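Local coordinates for nucleocapsid protein (Schmallenberg virus, PDB 4JNG) that encapsidates the viral RNA genome, shielding it from nucleases and forming the helical nucleocapsid that serves as template for transcription and replication, at residues B[21-27]-B[99-103]. Sequence-based numbering, arbitrary orientation.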
loop_
_atom_site.group_PDB
_atom_site.type_symbol
_atom_site.label_atom_id
_atom_site.label_comp_id
_atom_site.label_asym_id
_atom_site.label_seq_id
_atom_site.Cartn_x
_atom_site.Cartn_y
_atom_site.Cartn_z
ATOM N N GLU B 21 -18.695 24.378 -20.771
ATOM C CA GLU B 21 -19.781 25.356 -20.854
ATOM C C GLU B 21 -21.045 24.720 -21.422
ATOM O O GLU B 21 -22.145 24.973 -20.925
ATOM C CB GLU B 21 -19.366 26.567 -21.706
ATOM C CG GLU B 21 -18.109 27.300 -21.225
ATOM C CD GLU B 21 -18.288 28.010 -19.891
ATOM O OE1 GLU B 21 -19.445 28.238 -19.476
ATOM O OE2 GLU B 21 -17.267 28.351 -19.248
ATOM N N VAL B 22 -20.894 23.884 -22.446
ATOM C CA VAL B 22 -22.029 23.168 -23.025
ATOM C C VAL B 22 -22.495 22.043 -22.103
ATOM O O VAL B 22 -23.699 21.806 -21.977
ATOM C CB VAL B 22 -21.717 22.618 -24.435
ATOM C CG1 VAL B 22 -22.815 21.679 -24.918
ATOM C CG2 VAL B 22 -21.546 23.770 -25.409
ATOM N N GLY B 23 -21.555 21.361 -21.456
ATOM C CA GLY B 23 -21.897 20.345 -20.465
ATOM C C GLY B 23 -22.696 20.941 -19.305
ATOM O O GLY B 23 -23.680 20.355 -18.840
ATOM N N TYR B 24 -22.263 22.107 -18.842
ATOM C CA TYR B 24 -22.922 22.805 -17.745
ATOM C C TYR B 24 -24.370 23.126 -18.082
ATOM O O TYR B 24 -25.277 22.866 -17.293
ATOM C CB TYR B 24 -22.164 24.087 -17.429
ATOM C CG TYR B 24 -22.863 25.015 -16.464
ATOM C CD1 TYR B 24 -23.072 24.638 -15.142
ATOM C CD2 TYR B 24 -23.293 26.274 -16.868
ATOM C CE1 TYR B 24 -23.693 25.482 -14.252
ATOM C CE2 TYR B 24 -23.918 27.130 -15.983
ATOM C CZ TYR B 24 -24.124 26.719 -14.676
ATOM O OH TYR B 24 -24.717 27.537 -13.773
ATOM N N VAL B 25 -24.579 23.678 -19.267
ATOM C CA VAL B 25 -25.903 24.077 -19.697
ATOM C C VAL B 25 -26.798 22.853 -19.866
ATOM O O VAL B 25 -27.973 22.910 -19.521
ATOM C CB VAL B 25 -25.856 24.935 -20.972
ATOM C CG1 VAL B 25 -27.262 25.282 -21.438
ATOM C CG2 VAL B 25 -25.077 26.210 -20.703
ATOM N N ALA B 26 -26.238 21.741 -20.348
ATOM C CA ALA B 26 -27.001 20.488 -20.447
ATOM C C ALA B 26 -27.392 19.949 -19.072
ATOM O O ALA B 26 -28.458 19.356 -18.906
ATOM C CB ALA B 26 -26.216 19.439 -21.217
ATOM N N PHE B 27 -26.514 20.150 -18.095
ATOM C CA PHE B 27 -26.767 19.739 -16.721
ATOM C C PHE B 27 -27.882 20.588 -16.105
ATOM O O PHE B 27 -28.746 20.065 -15.387
ATOM C CB PHE B 27 -25.469 19.848 -15.919
ATOM C CG PHE B 27 -25.634 19.731 -14.436
ATOM C CD1 PHE B 27 -25.714 18.490 -13.829
ATOM C CD2 PHE B 27 -25.653 20.863 -13.642
ATOM C CE1 PHE B 27 -25.833 18.380 -12.457
ATOM C CE2 PHE B 27 -25.778 20.765 -12.266
ATOM C CZ PHE B 27 -25.871 19.519 -11.671
ATOM N N TYR B 99 -20.048 21.711 -11.952
ATOM C CA TYR B 99 -21.309 22.297 -12.400
ATOM C C TYR B 99 -22.068 22.927 -11.225
ATOM O O TYR B 99 -22.484 24.070 -11.328
ATOM C CB TYR B 99 -22.192 21.275 -13.120
ATOM C CG TYR B 99 -21.624 20.717 -14.410
ATOM C CD1 TYR B 99 -20.593 21.366 -15.109
ATOM C CD2 TYR B 99 -22.133 19.543 -14.948
ATOM C CE1 TYR B 99 -20.094 20.843 -16.293
ATOM C CE2 TYR B 99 -21.637 19.017 -16.133
ATOM C CZ TYR B 99 -20.623 19.671 -16.799
ATOM O OH TYR B 99 -20.153 19.138 -17.973
ATOM N N LEU B 100 -22.183 22.203 -10.111
ATOM C CA LEU B 100 -22.927 22.686 -8.929
ATOM C C LEU B 100 -22.294 23.930 -8.318
ATOM O O LEU B 100 -23.001 24.862 -7.937
ATOM C CB LEU B 100 -23.085 21.597 -7.860
ATOM C CG LEU B 100 -24.108 20.484 -8.102
ATOM C CD1 LEU B 100 -23.940 19.394 -7.052
ATOM C CD2 LEU B 100 -25.553 20.990 -8.092
ATOM N N ALA B 101 -20.970 23.944 -8.225
ATOM C CA ALA B 101 -20.237 25.140 -7.790
ATOM C C ALA B 101 -20.538 26.333 -8.698
ATOM O O ALA B 101 -20.789 27.437 -8.220
ATOM C CB ALA B 101 -18.739 24.873 -7.753
ATOM N N ARG B 102 -20.517 26.092 -10.002
ATOM C CA ARG B 102 -20.824 27.107 -10.989
ATOM C C ARG B 102 -22.278 27.577 -10.874
ATOM O O ARG B 102 -22.564 28.758 -11.047
ATOM C CB ARG B 102 -20.545 26.563 -12.391
ATOM C CG ARG B 102 -21.087 27.390 -13.541
ATOM C CD ARG B 102 -20.327 28.679 -13.748
ATOM N NE ARG B 102 -19.866 28.736 -15.130
ATOM C CZ ARG B 102 -20.593 29.137 -16.169
ATOM N NH1 ARG B 102 -21.846 29.567 -16.028
ATOM N NH2 ARG B 102 -20.054 29.112 -17.367
ATOM N N TRP B 103 -23.189 26.647 -10.604
ATOM C CA TRP B 103 -24.594 26.993 -10.413
ATOM C C TRP B 103 -24.759 27.917 -9.204
ATOM O O TRP B 103 -25.459 28.920 -9.292
ATOM C CB TRP B 103 -25.456 25.740 -10.276
ATOM C CG TRP B 103 -26.873 26.035 -9.906
ATOM C CD1 TRP B 103 -27.856 26.490 -10.730
ATOM C CD2 TRP B 103 -27.459 25.914 -8.612
ATOM N NE1 TRP B 103 -29.028 26.655 -10.031
ATOM C CE2 TRP B 103 -28.811 26.314 -8.724
ATOM C CE3 TRP B 103 -26.975 25.512 -7.363
ATOM C CZ2 TRP B 103 -29.684 26.316 -7.636
ATOM C CZ3 TRP B 103 -27.840 25.511 -6.284
ATOM C CH2 TRP B 103 -29.182 25.919 -6.426
#
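Y24 and R102 both set CG anti to the backbone N (chi1 171° for Y24), which sends the tyrosine ring across to helix 99-103 and the arginine chain over that ring. R102 CG rests on the face, 3.3 Å from Y24 CE1, as a CH-pi contact. Bends at chi2 and chi3 then carry the guanidinium over the CE2/CD2 side of the ring, tilted 46° to it, where it makes an off-centre cation-pi contact, CZ lying 4.4 Å from the Y24 centroid. Beyond it the carboxylate of E21 pairs with R102 NH2 in a salt bridge whose length is doubtful in the model. R102 NH1 also makes a salt bridge with D106, whose OD2 has a weak hydrogen bond with Y24 OH. Y99, one turn before R102, also faces the other helix, its ring lying against the backbone at G23 and Y24: Y24 CA sits over the ring face, 3.8 Å from the centroid, and the hydroxyl O of Y99 reaches within 3.3 Å of G23 CA. F27 receives Y99 CB over its face and L100 CD2 at its edge. Segments 21-27 and 99-103 cross at -77°, joining helix 20-31 to helix 93-110 in a largely buried, mostly aromatic interface, with L100 continuing the packing onto F43 and F44 of helix 37-45.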